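Local coordinates for protein aminotransferase (Neisseria meningitidis Z2491, PDB 3JTX) that is probably a pyridoxal-phosphate-dependent aminotransferase, transferring amino groups between amino acids and keto acids by way of its bound cofactor, at residues I119-S125 against R168-F173. Numbering follows the deposited sequence.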
loop_
_atom_site.group_PDB
_atom_site.type_symbol
_atom_site.label_atom_id
_atom_site.label_comp_id
_atom_site.label_asym_id
_atom_site.label_seq_id
_atom_site.Cartn_x
_atom_site.Cartn_y
_atom_site.Cartn_z
ATOM N N ILE A 119 14.955 25.156 4.361
ATOM C CA ILE A 119 15.374 25.042 2.956
ATOM C C ILE A 119 14.556 23.961 2.226
ATOM O O ILE A 119 14.524 22.798 2.655
ATOM C CB ILE A 119 16.911 24.784 2.852
ATOM C CG1 ILE A 119 17.398 24.980 1.408
ATOM C CG2 ILE A 119 17.284 23.399 3.408
ATOM C CD1 ILE A 119 17.296 26.440 0.908
ATOM N N LYS A 120 13.881 24.337 1.140
ATOM C CA LYS A 120 12.972 23.399 0.456
ATOM C C LYS A 120 13.748 22.361 -0.367
ATOM O O LYS A 120 14.503 22.723 -1.274
ATOM C CB LYS A 120 11.979 24.145 -0.431
ATOM C CG LYS A 120 10.739 23.328 -0.756
ATOM C CD LYS A 120 9.616 24.226 -1.249
ATOM C CE LYS A 120 8.370 23.440 -1.582
ATOM N NZ LYS A 120 7.235 24.360 -1.920
ATOM N N PRO A 121 13.569 21.070 -0.049
ATOM C CA PRO A 121 14.331 20.051 -0.764
ATOM C C PRO A 121 13.829 19.858 -2.186
ATOM O O PRO A 121 12.635 20.019 -2.449
ATOM C CB PRO A 121 14.109 18.796 0.083
ATOM C CG PRO A 121 12.759 18.998 0.688
ATOM C CD PRO A 121 12.599 20.474 0.889
ATOM N N ALA A 122 14.748 19.507 -3.085
ATOM C CA ALA A 122 14.455 19.321 -4.489
ATOM C C ALA A 122 14.563 17.848 -4.908
ATOM O O ALA A 122 15.365 17.070 -4.363
ATOM C CB ALA A 122 15.396 20.172 -5.338
ATOM N N ILE A 123 13.749 17.477 -5.879
ATOM C CA ILE A 123 13.909 16.204 -6.597
ATOM C C ILE A 123 13.980 16.524 -8.076
ATOM O O ILE A 123 13.289 17.445 -8.552
ATOM C CB ILE A 123 12.751 15.237 -6.284
ATOM C CG1 ILE A 123 12.928 14.703 -4.853
ATOM C CG2 ILE A 123 12.673 14.109 -7.304
ATOM C CD1 ILE A 123 11.858 13.737 -4.411
ATOM N N VAL A 124 14.834 15.801 -8.807
ATOM C CA VAL A 124 14.980 16.012 -10.249
ATOM C C VAL A 124 14.362 14.834 -11.010
ATOM O O VAL A 124 14.615 13.684 -10.668
ATOM C CB VAL A 124 16.451 16.181 -10.677
ATOM C CG1 VAL A 124 16.536 16.298 -12.211
ATOM C CG2 VAL A 124 17.077 17.421 -10.033
ATOM N N SER A 125 13.547 15.144 -12.028
ATOM C CA SER A 125 12.831 14.173 -12.852
ATOM C C SER A 125 13.146 14.376 -14.323
ATOM O O SER A 125 13.410 15.495 -14.743
ATOM C CB SER A 125 11.309 14.328 -12.658
ATOM O OG SER A 125 10.562 13.567 -13.616
ATOM N N ARG A 168 20.527 21.373 -3.246
ATOM C CA ARG A 168 19.342 21.016 -2.464
ATOM C C ARG A 168 18.682 19.703 -2.928
ATOM O O ARG A 168 17.607 19.367 -2.437
ATOM C CB ARG A 168 18.259 22.108 -2.590
ATOM C CG ARG A 168 18.668 23.490 -2.197
ATOM C CD ARG A 168 17.468 24.453 -2.144
ATOM N NE ARG A 168 17.099 24.963 -3.464
ATOM C CZ ARG A 168 15.946 24.738 -4.089
ATOM N NH1 ARG A 168 14.996 23.990 -3.548
ATOM N NH2 ARG A 168 15.743 25.274 -5.283
ATOM N N THR A 169 19.275 19.003 -3.895
ATOM C CA THR A 169 18.617 17.850 -4.506
ATOM C C THR A 169 18.836 16.584 -3.689
ATOM O O THR A 169 19.973 16.169 -3.461
ATOM C CB THR A 169 19.078 17.639 -5.962
ATOM O OG1 THR A 169 18.645 18.751 -6.753
ATOM C CG2 THR A 169 18.496 16.334 -6.556
ATOM N N LYS A 170 17.739 15.948 -3.279
ATOM C CA LYS A 170 17.801 14.779 -2.406
ATOM C C LYS A 170 17.674 13.472 -3.167
ATOM O O LYS A 170 18.112 12.422 -2.693
ATOM C CB LYS A 170 16.690 14.852 -1.343
ATOM C CG LYS A 170 16.664 16.159 -0.526
ATOM C CD LYS A 170 17.948 16.388 0.267
ATOM C CE LYS A 170 17.989 17.784 0.872
ATOM N NZ LYS A 170 19.342 18.123 1.430
ATOM N N LEU A 171 17.048 13.524 -4.339
ATOM C CA LEU A 171 16.794 12.324 -5.118
ATOM C C LEU A 171 16.672 12.707 -6.585
ATOM O O LEU A 171 16.205 13.796 -6.915
ATOM C CB LEU A 171 15.512 11.632 -4.635
ATOM C CG LEU A 171 15.132 10.288 -5.255
ATOM C CD1 LEU A 171 14.564 9.324 -4.225
ATOM C CD2 LEU A 171 14.147 10.492 -6.424
ATOM N N VAL A 172 17.151 11.824 -7.453
ATOM C CA VAL A 172 16.993 11.971 -8.885
ATOM C C VAL A 172 16.300 10.716 -9.390
ATOM O O VAL A 172 16.690 9.608 -9.018
ATOM C CB VAL A 172 18.381 12.132 -9.531
ATOM C CG1 VAL A 172 18.334 11.927 -11.008
ATOM C CG2 VAL A 172 18.976 13.516 -9.167
ATOM N N PHE A 173 15.265 10.872 -10.212
ATOM C CA PHE A 173 14.630 9.723 -10.888
ATOM C C PHE A 173 15.277 9.465 -12.252
ATOM O O PHE A 173 15.572 10.409 -12.991
ATOM C CB PHE A 173 13.158 9.990 -11.173
ATOM C CG PHE A 173 12.287 10.003 -9.966
ATOM C CD1 PHE A 173 12.000 8.829 -9.301
ATOM C CD2 PHE A 173 11.730 11.189 -9.515
ATOM C CE1 PHE A 173 11.172 8.832 -8.185
ATOM C CE2 PHE A 173 10.888 11.196 -8.404
ATOM C CZ PHE A 173 10.618 10.014 -7.750
#
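A bend about the CG-CD bond of Arg168 (chi3 -81°) turns its guanidinium back toward the carbonyl of Lys120, and in Ile123 the CG2 branch, set anti to the backbone N, reaches Leu171 and Phe173. Arg168 NH1 donates to Lys120 O at 2.6 Å, with the oxygen in the guanidinium plane and the hydrogen bond somewhat bent (N-H...O 150°). Ile119 CG1 rests 3.6 Å from Arg168 CD, packing on the aliphatic part of the arginine.

Beyond Pro121 the two segments run as parallel strands. Ala122 N bonds to Arg168 O, while Ala122 O receives Lys170 N at 2.8 Å. Two residues on, Val124 N binds Leu171 O at 3.1 Å and Val124 O takes Phe173 N at 2.9 Å. Between the Ala122-Thr169 and Val124-Val172 pairs, Ile123 alone stands opposite two residues, Lys170 and Leu171, an extra residue in strand 169-173 that makes a beta bulge; the psi of Lys170, -24°, departs from the extended form, and Leu171 N is buried without a partner.

Ile123 CG2 lies 4.0 Å from Leu171 CD2 and 3.6 Å from Phe173 CE2, and Leu171 CD2 also sits over the centre of the Phe173 ring. On the opposite face from Ile123 and Leu171, Val124 CB meets Val172 CG2; Thr169, on the same face, bonds through OG1 to Val165 O.

Strands 122-127 and 169-175 are neighbours in the large mixed sheet of the PLP-aminotransferase fold. Arg168 also forms salt bridges with Glu164 and Glu143, the latter on the flanking strand 143-148. Trp158 packs on Val124 and Val172, while helices 100-111 and 131-139 cover Ile123 and Phe173.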